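Local coordinates for protein CghA (Chaetomium globosum, PDB 6KBC) that belongs to the calycin-like Diels-Alderase family, folds into two all-beta domains and holds the ligand WK1 in a pocket, at residues F51-E56 / G156-R161; T193-F198 / R213-P218; G250-A255 / A273-D278; I281-L286 / L327-A332. All coordinates share one frame; numbering follows the deposited sequence.

Contact 1 of 4, residues F51-E56 / G156-R161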
loop_
_atom_site.group_PDB
_atom_site.type_symbol
_atom_site.label_atom_id
_atom_site.label_comp_id
_atom_site.label_asym_id
_atom_site.label_seq_id
_atom_site.Cartn_x
_atom_site.Cartn_y
_atom_site.Cartn_z
ATOM N N PHE A 51 -1.271 -1.547 -6.557
ATOM C CA PHE A 51 -1.086 -2.925 -7.003
ATOM C C PHE A 51 0.384 -3.264 -6.839
ATOM O O PHE A 51 1.244 -2.486 -7.249
ATOM C CB PHE A 51 -1.485 -3.133 -8.478
ATOM C CG PHE A 51 -2.900 -2.727 -8.803
ATOM C CD1 PHE A 51 -3.216 -1.399 -9.043
ATOM C CD2 PHE A 51 -3.901 -3.683 -8.903
ATOM C CE1 PHE A 51 -4.529 -1.029 -9.355
ATOM C CE2 PHE A 51 -5.209 -3.323 -9.218
ATOM C CZ PHE A 51 -5.519 -1.993 -9.443
ATOM N N ASP A 52 0.687 -4.428 -6.276
ATOM C CA ASP A 52 2.095 -4.752 -6.121
ATOM C C ASP A 52 2.330 -6.237 -6.335
ATOM O O ASP A 52 1.398 -7.034 -6.482
ATOM C CB ASP A 52 2.650 -4.317 -4.750
ATOM C CG ASP A 52 1.896 -4.926 -3.586
ATOM O OD1 ASP A 52 1.297 -6.016 -3.761
ATOM O OD2 ASP A 52 1.913 -4.321 -2.482
ATOM N N ALA A 53 3.607 -6.597 -6.334
ATOM C CA ALA A 53 4.003 -7.976 -6.539
ATOM C C ALA A 53 5.428 -8.107 -6.039
ATOM O O ALA A 53 6.237 -7.202 -6.235
ATOM C CB ALA A 53 3.933 -8.350 -8.020
ATOM N N MET A 54 5.743 -9.219 -5.393
ATOM C CA MET A 54 7.151 -9.469 -5.158
ATOM C C MET A 54 7.411 -10.952 -5.233
ATOM O O MET A 54 6.520 -11.756 -4.971
ATOM C CB MET A 54 7.605 -8.946 -3.812
ATOM C CG MET A 54 6.969 -9.658 -2.654
ATOM S SD MET A 54 7.669 -8.868 -1.203
ATOM C CE MET A 54 9.350 -9.444 -1.273
ATOM N N ALA A 55 8.664 -11.287 -5.515
ATOM C CA ALA A 55 9.071 -12.680 -5.562
ATOM C C ALA A 55 9.036 -13.254 -4.159
ATOM O O ALA A 55 9.285 -12.552 -3.174
ATOM C CB ALA A 55 10.477 -12.821 -6.172
ATOM N N GLU A 56 8.719 -14.546 -4.058
ATOM C CA GLU A 56 8.573 -15.121 -2.728
ATOM C C GLU A 56 9.898 -15.170 -1.978
ATOM O O GLU A 56 9.897 -15.339 -0.754
ATOM C CB GLU A 56 7.974 -16.523 -2.816
ATOM C CG GLU A 56 8.979 -17.592 -3.113
ATOM C CD GLU A 56 8.374 -18.990 -3.150
ATOM O OE1 GLU A 56 8.983 -19.855 -3.811
ATOM O OE2 GLU A 56 7.276 -19.209 -2.588
ATOM N N GLY A 156 4.579 -3.562 -20.209
ATOM C CA GLY A 156 4.334 -4.909 -19.771
ATOM C C GLY A 156 3.158 -4.954 -18.846
ATOM O O GLY A 156 2.364 -4.014 -18.760
ATOM N N SER A 157 3.041 -6.060 -18.120
ATOM C CA SER A 157 1.851 -6.280 -17.325
ATOM C C SER A 157 2.187 -6.898 -15.973
ATOM O O SER A 157 3.246 -7.497 -15.759
ATOM C CB SER A 157 0.847 -7.188 -18.050
ATOM O OG SER A 157 1.419 -8.457 -18.245
ATOM N N LEU A 158 1.235 -6.720 -15.069
ATOM C CA LEU A 158 1.144 -7.336 -13.762
ATOM C C LEU A 158 -0.232 -7.950 -13.654
ATOM O O LEU A 158 -1.213 -7.347 -14.097
ATOM C CB LEU A 158 1.314 -6.296 -12.634
ATOM C CG LEU A 158 1.338 -6.840 -11.209
ATOM C CD1 LEU A 158 2.230 -6.003 -10.309
ATOM C CD2 LEU A 158 -0.099 -6.834 -10.679
ATOM N N THR A 159 -0.324 -9.117 -13.035
ATOM C CA THR A 159 -1.634 -9.696 -12.799
ATOM C C THR A 159 -1.685 -10.288 -11.409
ATOM O O THR A 159 -0.674 -10.726 -10.860
ATOM C CB THR A 159 -2.011 -10.795 -13.821
ATOM O OG1 THR A 159 -1.289 -11.997 -13.522
ATOM C CG2 THR A 159 -1.719 -10.345 -15.242
ATOM N N HIS A 160 -2.883 -10.280 -10.846
ATOM C CA HIS A 160 -3.179 -10.907 -9.573
ATOM C C HIS A 160 -4.222 -11.985 -9.782
ATOM O O HIS A 160 -5.178 -11.785 -10.529
ATOM C CB HIS A 160 -3.738 -9.897 -8.562
ATOM C CG HIS A 160 -2.753 -8.868 -8.105
ATOM N ND1 HIS A 160 -3.044 -7.522 -8.063
ATOM C CD2 HIS A 160 -1.507 -8.999 -7.590
ATOM C CE1 HIS A 160 -2.005 -6.861 -7.578
ATOM N NE2 HIS A 160 -1.059 -7.735 -7.284
ATOM N N ARG A 161 -4.060 -13.095 -9.078
ATOM C CA ARG A 161 -5.075 -14.139 -8.955
ATOM C C ARG A 161 -5.355 -14.208 -7.465
ATOM O O ARG A 161 -4.535 -14.748 -6.717
ATOM C CB ARG A 161 -4.563 -15.480 -9.474
ATOM C CG ARG A 161 -4.354 -15.500 -10.964
ATOM C CD ARG A 161 -5.338 -14.600 -11.683
ATOM N NE ARG A 161 -5.026 -14.447 -13.107
ATOM C CZ ARG A 161 -5.623 -15.098 -14.097
ATOM N NH1 ARG A 161 -6.546 -16.007 -13.821
ATOM N NH2 ARG A 161 -5.273 -14.855 -15.360
#

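Contact 2 of 4, residues T193-F198 / R213-P218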
loop_
_atom_site.group_PDB
_atom_site.type_symbol
_atom_site.label_atom_id
_atom_site.label_comp_id
_atom_site.label_asym_id
_atom_site.label_seq_id
_atom_site.Cartn_x
_atom_site.Cartn_y
_atom_site.Cartn_z
ATOM N N THR A 193 1.754 -12.370 -11.106
ATOM C CA THR A 193 2.690 -12.520 -12.200
ATOM C C THR A 193 3.136 -11.145 -12.648
ATOM O O THR A 193 2.401 -10.159 -12.530
ATOM C CB THR A 193 2.096 -13.285 -13.394
ATOM O OG1 THR A 193 1.188 -12.429 -14.101
ATOM C CG2 THR A 193 1.373 -14.521 -12.925
ATOM N N VAL A 194 4.361 -11.091 -13.146
ATOM C CA VAL A 194 4.931 -9.875 -13.689
ATOM C C VAL A 194 5.631 -10.221 -14.993
ATOM O O VAL A 194 6.324 -11.237 -15.087
ATOM C CB VAL A 194 5.904 -9.240 -12.679
ATOM C CG1 VAL A 194 6.669 -8.141 -13.322
ATOM C CG2 VAL A 194 5.127 -8.729 -11.460
ATOM N N ASP A 195 5.459 -9.373 -15.996
ATOM C CA ASP A 195 6.216 -9.542 -17.232
ATOM C C ASP A 195 6.427 -8.126 -17.763
ATOM O O ASP A 195 5.599 -7.583 -18.498
ATOM C CB ASP A 195 5.488 -10.455 -18.212
ATOM C CG ASP A 195 6.247 -10.649 -19.517
ATOM O OD1 ASP A 195 7.388 -10.154 -19.628
ATOM O OD2 ASP A 195 5.723 -11.362 -20.402
ATOM N N LEU A 196 7.519 -7.515 -17.329
ATOM C CA LEU A 196 7.710 -6.088 -17.485
ATOM C C LEU A 196 9.066 -5.832 -18.113
ATOM O O LEU A 196 10.016 -6.590 -17.900
ATOM C CB LEU A 196 7.631 -5.358 -16.118
ATOM C CG LEU A 196 6.255 -5.218 -15.467
ATOM C CD1 LEU A 196 6.447 -4.788 -14.019
ATOM C CD2 LEU A 196 5.415 -4.197 -16.200
ATOM N N THR A 197 9.147 -4.738 -18.866
ATOM C CA THR A 197 10.404 -4.284 -19.438
ATOM C C THR A 197 10.611 -2.837 -19.039
ATOM O O THR A 197 9.738 -1.995 -19.277
ATOM C CB THR A 197 10.421 -4.436 -20.965
ATOM O OG1 THR A 197 10.145 -5.797 -21.292
ATOM C CG2 THR A 197 11.779 -4.053 -21.528
ATOM N N PHE A 198 11.756 -2.564 -18.411
ATOM C CA PHE A 198 12.113 -1.241 -17.925
ATOM C C PHE A 198 13.292 -0.716 -18.727
ATOM O O PHE A 198 14.242 -1.456 -19.008
ATOM C CB PHE A 198 12.523 -1.265 -16.448
ATOM C CG PHE A 198 11.456 -1.763 -15.513
ATOM C CD1 PHE A 198 11.210 -3.118 -15.382
ATOM C CD2 PHE A 198 10.743 -0.876 -14.717
ATOM C CE1 PHE A 198 10.250 -3.582 -14.500
ATOM C CE2 PHE A 198 9.782 -1.333 -13.841
ATOM C CZ PHE A 198 9.533 -2.689 -13.736
ATOM N N ARG A 213 14.500 -6.620 -17.718
ATOM C CA ARG A 213 13.263 -7.370 -17.597
ATOM C C ARG A 213 12.997 -7.721 -16.142
ATOM O O ARG A 213 13.919 -7.940 -15.353
ATOM C CB ARG A 213 13.321 -8.658 -18.420
ATOM C CG ARG A 213 13.522 -8.444 -19.918
ATOM C CD ARG A 213 12.212 -8.224 -20.657
ATOM N NE ARG A 213 11.612 -9.488 -21.072
ATOM C CZ ARG A 213 10.487 -9.982 -20.556
ATOM N NH1 ARG A 213 9.828 -9.301 -19.620
ATOM N NH2 ARG A 213 10.003 -11.141 -20.988
ATOM N N MET A 214 11.717 -7.778 -15.795
ATOM C CA MET A 214 11.282 -8.393 -14.553
ATOM C C MET A 214 10.183 -9.380 -14.890
ATOM O O MET A 214 9.113 -8.979 -15.360
ATOM C CB MET A 214 10.776 -7.359 -13.548
ATOM C CG MET A 214 10.423 -7.986 -12.219
ATOM S SD MET A 214 9.829 -6.725 -11.068
ATOM C CE MET A 214 11.333 -5.764 -10.829
ATOM N N VAL A 215 10.444 -10.660 -14.648
ATOM C CA VAL A 215 9.529 -11.725 -15.023
ATOM C C VAL A 215 9.285 -12.573 -13.792
ATOM O O VAL A 215 10.229 -13.134 -13.223
ATOM C CB VAL A 215 10.076 -12.605 -16.160
ATOM C CG1 VAL A 215 9.142 -13.795 -16.386
ATOM C CG2 VAL A 215 10.269 -11.813 -17.421
ATOM N N LEU A 216 8.029 -12.676 -13.386
ATOM C CA LEU A 216 7.632 -13.583 -12.320
ATOM C C LEU A 216 6.451 -14.367 -12.859
ATOM O O LEU A 216 5.389 -13.790 -13.109
ATOM C CB LEU A 216 7.269 -12.823 -11.043
ATOM C CG LEU A 216 8.412 -11.999 -10.459
ATOM C CD1 LEU A 216 7.894 -11.070 -9.365
ATOM C CD2 LEU A 216 9.531 -12.926 -9.942
ATOM N N GLY A 217 6.650 -15.665 -13.071
ATOM C CA GLY A 217 5.645 -16.495 -13.690
ATOM C C GLY A 217 4.622 -16.989 -12.696
ATOM O O GLY A 217 4.782 -16.890 -11.463
ATOM N N PRO A 218 3.539 -17.556 -13.229
ATOM C CA PRO A 218 2.392 -17.892 -12.376
ATOM C C PRO A 218 2.665 -18.969 -11.352
ATOM O O PRO A 218 1.886 -19.094 -10.405
ATOM C CB PRO A 218 1.321 -18.339 -13.383
ATOM C CG PRO A 218 2.086 -18.756 -14.599
ATOM C CD PRO A 218 3.284 -17.844 -14.653
#

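Contact 3 of 4, residues G250-A255 / A273-D278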
loop_
_atom_site.group_PDB
_atom_site.type_symbol
_atom_site.label_atom_id
_atom_site.label_comp_id
_atom_site.label_asym_id
_atom_site.label_seq_id
_atom_site.Cartn_x
_atom_site.Cartn_y
_atom_site.Cartn_z
ATOM N N GLY A 250 6.355 -18.245 5.813
ATOM C CA GLY A 250 5.711 -19.506 6.091
ATOM C C GLY A 250 4.226 -19.419 5.813
ATOM O O GLY A 250 3.800 -18.934 4.766
ATOM N N PRO A 251 3.399 -19.856 6.767
ATOM C CA PRO A 251 1.945 -19.770 6.574
ATOM C C PRO A 251 1.384 -18.367 6.752
ATOM O O PRO A 251 0.185 -18.170 6.522
ATOM C CB PRO A 251 1.402 -20.700 7.662
ATOM C CG PRO A 251 2.396 -20.538 8.770
ATOM C CD PRO A 251 3.745 -20.374 8.102
ATOM N N TYR A 252 2.198 -17.394 7.151
ATOM C CA TYR A 252 1.701 -16.082 7.555
ATOM C C TYR A 252 1.757 -15.104 6.400
ATOM O O TYR A 252 2.778 -15.003 5.702
ATOM C CB TYR A 252 2.509 -15.535 8.733
ATOM C CG TYR A 252 2.354 -16.350 9.970
ATOM C CD1 TYR A 252 1.143 -16.396 10.643
ATOM C CD2 TYR A 252 3.396 -17.130 10.437
ATOM C CE1 TYR A 252 0.999 -17.165 11.784
ATOM C CE2 TYR A 252 3.263 -17.899 11.555
ATOM C CZ TYR A 252 2.063 -17.913 12.229
ATOM O OH TYR A 252 1.943 -18.684 13.362
ATOM N N VAL A 253 0.673 -14.356 6.226
ATOM C CA VAL A 253 0.643 -13.213 5.328
ATOM C C VAL A 253 0.191 -12.015 6.146
ATOM O O VAL A 253 -0.811 -12.094 6.863
ATOM C CB VAL A 253 -0.286 -13.457 4.132
ATOM C CG1 VAL A 253 -0.517 -12.169 3.364
ATOM C CG2 VAL A 253 0.324 -14.524 3.216
ATOM N N MET A 254 0.934 -10.922 6.055
ATOM C CA MET A 254 0.630 -9.741 6.852
ATOM C C MET A 254 0.657 -8.504 5.978
ATOM O O MET A 254 1.491 -8.380 5.071
ATOM C CB MET A 254 1.591 -9.568 8.044
ATOM C CG MET A 254 3.009 -9.161 7.715
ATOM S SD MET A 254 4.251 -9.911 8.816
ATOM C CE MET A 254 3.974 -11.686 8.655
ATOM N N ALA A 255 -0.287 -7.601 6.235
ATOM C CA ALA A 255 -0.383 -6.371 5.473
ATOM C C ALA A 255 -0.783 -5.269 6.434
ATOM O O ALA A 255 -1.610 -5.483 7.320
ATOM C CB ALA A 255 -1.383 -6.493 4.316
ATOM N N ALA A 273 -4.806 -3.159 9.355
ATOM C CA ALA A 273 -3.822 -4.212 9.162
ATOM C C ALA A 273 -4.500 -5.558 9.306
ATOM O O ALA A 273 -5.583 -5.680 9.887
ATOM C CB ALA A 273 -2.664 -4.118 10.167
ATOM N N ALA A 274 -3.818 -6.585 8.819
ATOM C CA ALA A 274 -4.369 -7.923 8.899
ATOM C C ALA A 274 -3.231 -8.925 8.922
ATOM O O ALA A 274 -2.230 -8.756 8.218
ATOM C CB ALA A 274 -5.308 -8.207 7.718
ATOM N N LEU A 275 -3.390 -9.962 9.735
ATOM C CA LEU A 275 -2.507 -11.113 9.707
ATOM C C LEU A 275 -3.339 -12.337 9.345
ATOM O O LEU A 275 -4.419 -12.549 9.903
ATOM C CB LEU A 275 -1.806 -11.329 11.036
ATOM C CG LEU A 275 -0.901 -12.554 11.100
ATOM C CD1 LEU A 275 0.334 -12.370 10.212
ATOM C CD2 LEU A 275 -0.507 -12.819 12.551
ATOM N N TYR A 276 -2.840 -13.120 8.406
ATOM C CA TYR A 276 -3.481 -14.356 7.996
ATOM C C TYR A 276 -2.527 -15.493 8.291
ATOM O O TYR A 276 -1.312 -15.314 8.259
ATOM C CB TYR A 276 -3.821 -14.336 6.518
ATOM C CG TYR A 276 -4.707 -13.201 6.107
ATOM C CD1 TYR A 276 -4.168 -11.968 5.762
ATOM C CD2 TYR A 276 -6.096 -13.369 6.015
ATOM C CE1 TYR A 276 -4.977 -10.919 5.374
ATOM C CE2 TYR A 276 -6.913 -12.325 5.627
ATOM C CZ TYR A 276 -6.350 -11.105 5.310
ATOM O OH TYR A 276 -7.142 -10.061 4.911
ATOM N N ARG A 277 -3.085 -16.655 8.610
ATOM C CA ARG A 277 -2.319 -17.888 8.701
ATOM C C ARG A 277 -3.002 -18.902 7.798
ATOM O O ARG A 277 -4.167 -19.239 8.020
ATOM C CB ARG A 277 -2.241 -18.402 10.137
ATOM C CG ARG A 277 -1.259 -19.561 10.309
ATOM C CD ARG A 277 -1.304 -20.139 11.721
ATOM N NE ARG A 277 0.003 -20.661 12.130
ATOM C CZ ARG A 277 0.518 -21.823 11.723
ATOM N NH1 ARG A 277 -0.159 -22.611 10.890
ATOM N NH2 ARG A 277 1.713 -22.202 12.157
ATOM N N ASP A 278 -2.289 -19.352 6.772
ATOM C CA ASP A 278 -2.855 -20.226 5.740
ATOM C C ASP A 278 -4.170 -19.680 5.209
ATOM O O ASP A 278 -5.124 -20.419 4.974
ATOM C CB ASP A 278 -3.038 -21.646 6.257
ATOM C CG ASP A 278 -1.729 -22.317 6.548
ATOM O OD1 ASP A 278 -0.862 -22.317 5.648
ATOM O OD2 ASP A 278 -1.576 -22.851 7.668
#

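Contact 4 of 4, residues I281-L286 / L327-A332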
loop_
_atom_site.group_PDB
_atom_site.type_symbol
_atom_site.label_atom_id
_atom_site.label_comp_id
_atom_site.label_asym_id
_atom_site.label_seq_id
_atom_site.Cartn_x
_atom_site.Cartn_y
_atom_site.Cartn_z
ATOM N N ILE A 281 -7.959 -15.322 8.432
ATOM C CA ILE A 281 -7.586 -14.102 9.142
ATOM C C ILE A 281 -7.485 -14.415 10.630
ATOM O O ILE A 281 -8.412 -14.958 11.241
ATOM C CB ILE A 281 -8.565 -12.958 8.845
ATOM C CG1 ILE A 281 -8.022 -11.638 9.431
ATOM C CG2 ILE A 281 -9.991 -13.295 9.293
ATOM C CD1 ILE A 281 -8.434 -10.420 8.642
ATOM N N VAL A 282 -6.325 -14.136 11.217
ATOM C CA VAL A 282 -6.115 -14.448 12.622
ATOM C C VAL A 282 -5.928 -13.194 13.462
ATOM O O VAL A 282 -6.047 -13.267 14.697
ATOM C CB VAL A 282 -4.940 -15.431 12.811
ATOM C CG1 VAL A 282 -5.270 -16.784 12.131
ATOM C CG2 VAL A 282 -3.632 -14.858 12.261
ATOM N N SER A 283 -5.694 -12.045 12.834
ATOM C CA SER A 283 -5.771 -10.757 13.516
ATOM C C SER A 283 -6.340 -9.745 12.532
ATOM O O SER A 283 -5.701 -9.419 11.528
ATOM C CB SER A 283 -4.400 -10.312 14.037
ATOM O OG SER A 283 -4.517 -9.136 14.838
ATOM N N ASN A 284 -7.545 -9.257 12.815
ATOM C CA ASN A 284 -8.139 -8.156 12.061
ATOM C C ASN A 284 -7.796 -6.874 12.811
ATOM O O ASN A 284 -8.570 -6.375 13.638
ATOM C CB ASN A 284 -9.642 -8.366 11.917
ATOM C CG ASN A 284 -10.314 -7.264 11.132
ATOM O OD1 ASN A 284 -9.662 -6.489 10.452
ATOM N ND2 ASN A 284 -11.637 -7.196 11.222
ATOM N N ALA A 285 -6.620 -6.331 12.522
ATOM C CA ALA A 285 -5.985 -5.356 13.410
ATOM C C ALA A 285 -6.367 -3.950 12.973
ATOM O O ALA A 285 -5.759 -3.371 12.069
ATOM C CB ALA A 285 -4.474 -5.554 13.426
ATOM N N LEU A 286 -7.377 -3.393 13.629
ATOM C CA LEU A 286 -7.781 -2.014 13.409
ATOM C C LEU A 286 -7.377 -1.133 14.582
ATOM O O LEU A 286 -7.805 0.024 14.664
ATOM C CB LEU A 286 -9.289 -1.951 13.191
ATOM C CG LEU A 286 -9.742 -2.790 11.995
ATOM C CD1 LEU A 286 -11.259 -2.862 11.975
ATOM C CD2 LEU A 286 -9.177 -2.209 10.683
ATOM N N LEU A 327 6.596 -6.213 14.054
ATOM C CA LEU A 327 5.141 -6.263 14.006
ATOM C C LEU A 327 4.672 -7.309 14.996
ATOM O O LEU A 327 4.985 -8.497 14.845
ATOM C CB LEU A 327 4.613 -6.648 12.618
ATOM C CG LEU A 327 4.923 -5.731 11.450
ATOM C CD1 LEU A 327 4.208 -6.283 10.202
ATOM C CD2 LEU A 327 4.487 -4.319 11.780
ATOM N N GLU A 328 3.901 -6.884 15.983
ATOM C CA GLU A 328 3.325 -7.804 16.951
ATOM C C GLU A 328 1.816 -7.772 16.766
ATOM O O GLU A 328 1.178 -6.760 17.060
ATOM C CB GLU A 328 3.713 -7.421 18.368
ATOM C CG GLU A 328 3.069 -8.258 19.449
ATOM C CD GLU A 328 3.138 -7.518 20.759
ATOM O OE1 GLU A 328 4.019 -7.845 21.566
ATOM O OE2 GLU A 328 2.331 -6.579 20.955
ATOM N N PHE A 329 1.250 -8.867 16.271
ATOM C CA PHE A 329 -0.196 -8.960 16.113
ATOM C C PHE A 329 -0.792 -9.634 17.333
ATOM O O PHE A 329 -0.211 -10.573 17.874
ATOM C CB PHE A 329 -0.565 -9.767 14.858
ATOM C CG PHE A 329 -0.361 -9.025 13.585
ATOM C CD1 PHE A 329 -1.380 -8.260 13.050
ATOM C CD2 PHE A 329 0.853 -9.094 12.913
ATOM C CE1 PHE A 329 -1.196 -7.586 11.847
ATOM C CE2 PHE A 329 1.047 -8.423 11.722
ATOM C CZ PHE A 329 0.010 -7.666 11.186
ATOM N N ARG A 330 -1.954 -9.162 17.759
ATOM C CA ARG A 330 -2.677 -9.798 18.847
ATOM C C ARG A 330 -4.059 -10.204 18.365
ATOM O O ARG A 330 -4.693 -9.489 17.584
ATOM C CB ARG A 330 -2.825 -8.869 20.046
ATOM C CG ARG A 330 -1.512 -8.334 20.527
ATOM C CD ARG A 330 -1.635 -7.752 21.922
ATOM N NE ARG A 330 -0.418 -7.030 22.236
ATOM C CZ ARG A 330 -0.250 -6.270 23.309
ATOM N NH1 ARG A 330 -1.234 -6.155 24.209
ATOM N NH2 ARG A 330 0.913 -5.627 23.473
ATOM N N SER A 331 -4.520 -11.342 18.850
ATOM C CA SER A 331 -5.881 -11.796 18.618
ATOM C C SER A 331 -6.678 -11.700 19.914
ATOM O O SER A 331 -6.232 -12.194 20.955
ATOM C CB SER A 331 -5.891 -13.240 18.120
ATOM O OG SER A 331 -7.198 -13.773 18.268
ATOM N N ALA A 332 -7.854 -11.069 19.849
ATOM C CA ALA A 332 -8.816 -11.120 20.949
ATOM C C ALA A 332 -9.682 -12.379 20.896
ATOM O O ALA A 332 -10.689 -12.467 21.617
ATOM C CB ALA A 332 -9.708 -9.879 20.940
HETATM O O HOH W 1 -7.025 -15.576 15.678
#

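Contact 1 of 4, residues F51-E56 / G156-R161
The backbone carbonyl O of D52 takes a short, nearly straight hydrogen bond from H160, with NE2 2.7 Å from D52 O and an angle of 171° at the hydrogen. The donor lies in the carbonyl plane, and D52 O in turn lies close to the plane of the imidazole, which therefore points its edge at strand 46-54. The other nitrogen, ND1, has a weak hydrogen bond to T144 OG1, so both ring nitrogens have polar partners. L158 CD2 covers one face of this imidazole, 3.6 Å above its plane and toward the rim. On the side of CE1 stands F51: its CD2 is 3.9 Å from H160 CE1, which sits at the edge of the phenyl ring.

Apolar packing continues two residues further along each segment, at A53 and L158. L158 holds its CG anti to the backbone N (chi1 -176°), and its CD1 branch meets the methyl of A53, with CB 3.7 Å from CD1. The two strands cross at 88°, consistent with the near-orthogonal packing of strands across a calycin-type beta-barrel. A53 and L158 are the nearest residues at the crossing, where the strand axes are 7.8 Å apart.

The carboxylate of D52 serves other partners, G225 N through OD1 and R246 NE through OD2, and the D52 side chain lies about 7 Å from the bound WK1. H160 thus brings a ring N-H to a buried main-chain oxygen, which ties the two strands together by a directional bond as well as by hydrocarbon packing.

Contact 2 of 4, residues T193-F198 / R213-P218
V194 and L216 lie side by side on the buried face of the sheet, pointing the same way, with their CB atoms 4.2 Å apart. M214 crosses V194 on this face: with CG anti to the backbone N (chi1 -176°), M214 CG lies against V194 CG1 at 3.9 Å. The CB of M214 also meets the edge of the F198 ring at CE1, 3.9 Å away, while that ring packs edge-to-face with W85 and W91. L196 adds to the same layer, and F62 touches L196, F198 and M214 from beyond it.

Strands 181-200 and 210-216 form an antiparallel beta hairpin, in which V194 with L216 and L196 with M214 are the hydrogen-bonded pairs; L216 N, for example, donates to V194 O over 2.8 Å.

The solvent side is polar, and its contacts run mainly through one long side chain. There R213 folds back over its neighbour strand, its chain bent at chi2 and chi3, and forms a salt bridge with D195, NH1 reaching OD1 at 2.6 Å with the carboxylate and guanidinium planes only 28° apart. A weak second bond runs from NH2 to the same oxygen. NH1 also donates to L196 O at 3.2 Å from above the carbonyl plane, opposite the face used by M214 N, so this oxygen accepts from two donors. V215, exposed beside the pair, merely brings CG2 to 4.0 Å from D195 OD1.

Contact 3 of 4, residues G250-A255 / A273-D278
R277 and Y252 form a non-hydrogen-bonded pair in the antiparallel beta hairpin of strands 252-261 and 269-277, and their side chains meet through a polar bond. R277 NE donates to Y252 OH over 3.0 Å at 158°, with the phenol oxygen near the guanidinium plane. Ring and guanidinium planes stand 88° apart, and the aliphatic part of R277 passes by the ring, its CG 3.6 Å from Y252 CE1. P251 lies beside the arginine: its CG sits over the centre of one guanidinium face, 3.7 Å from CZ, and also lies over the rim of one face of the Y252 ring.

Farther along the same face, L275 lies alongside M254, its CD1 3.8 Å from M254 CB. On the other face V253 pairs with Y276 and A255 with A274, each pair joined by two backbone hydrogen bonds.

A second shell fixes the polar ends. E380 binds both partners of the first bond, OE2 with Y252 OH and OE1 in a salt bridge with R277 NH2, so one carboxylate probably orients phenol and guanidinium together. The Y252 ring is further met by W339 and F341. On the opposite face Y276 OH hydrogen-bonds to P166 O, which joins the hairpin to a part of the chain in the N-terminal domain. At the hairpin's open end, D278 N donates to P251 O at 2.8 Å.

Contact 4 of 4, residues I281-L286 / L327-A332
S283 and R330 share the direct hydrogen bond of this contact: the serine hydroxyl donates to the backbone oxygen, OG lying 2.8 Å from R330 O. OG stands anti to the backbone N (chi1 -173°) and comes to the carbonyl from above its plane, 47° out of it. A water makes a second polar link. It donates to V282 O over 2.7 Å and is hydrogen-bonded at 3.2 Å to S331 OG, which is also hydrogen-bonded to G333 N; the CB of S331 approaches V282 O directly as well.

V282 and S283 both face L275 of the adjoining strand, a classic beta bulge in strand 280-285. Strand 324-330 runs across strand 280-285 at 103° within the C-terminal beta domain, and the two are not paired.

Apolar contact centres on F329, whose CD1 is 4.1 Å from A285 CB, near the ring plane. M254, V256 and L275 touch the same side chain from strands 252-261 and 269-277. The polar S283 OG also lies at the ring edge, 3.7 Å from F329 CD1.

Ionic bonds start from 327-332 and do not cross to 281-286. R330 grips E328 side-on, NE and NH2 both donating to OE2, and R304 shares that oxygen; R330 NH1 makes a salt bridge to D295 and a hydrogen bond to A297 O.

In the fold
The four contacts follow one another along the chain without overlap, two in each domain. Contacts 1 and 2, with centres 8 Å apart, share the N-terminal beta domain: strands 154-162 and 181-200 are neighbours, joined between T159 and T193 and between S157 and D195. Contacts 3 and 4, 9 Å apart, are linked likewise in the C-terminal domain, where strands 269-277 and 280-285 pair and F329 packs on L275. Between the pairs the centres lie 18 to 33 Å apart with no touch. Each domain thus combines a hairpin with a crossing of strands, and contact 1 comes to about 7 Å of the bound WK1 (D52 side chain), nearer than contacts 2 and 3 at about 11 Å.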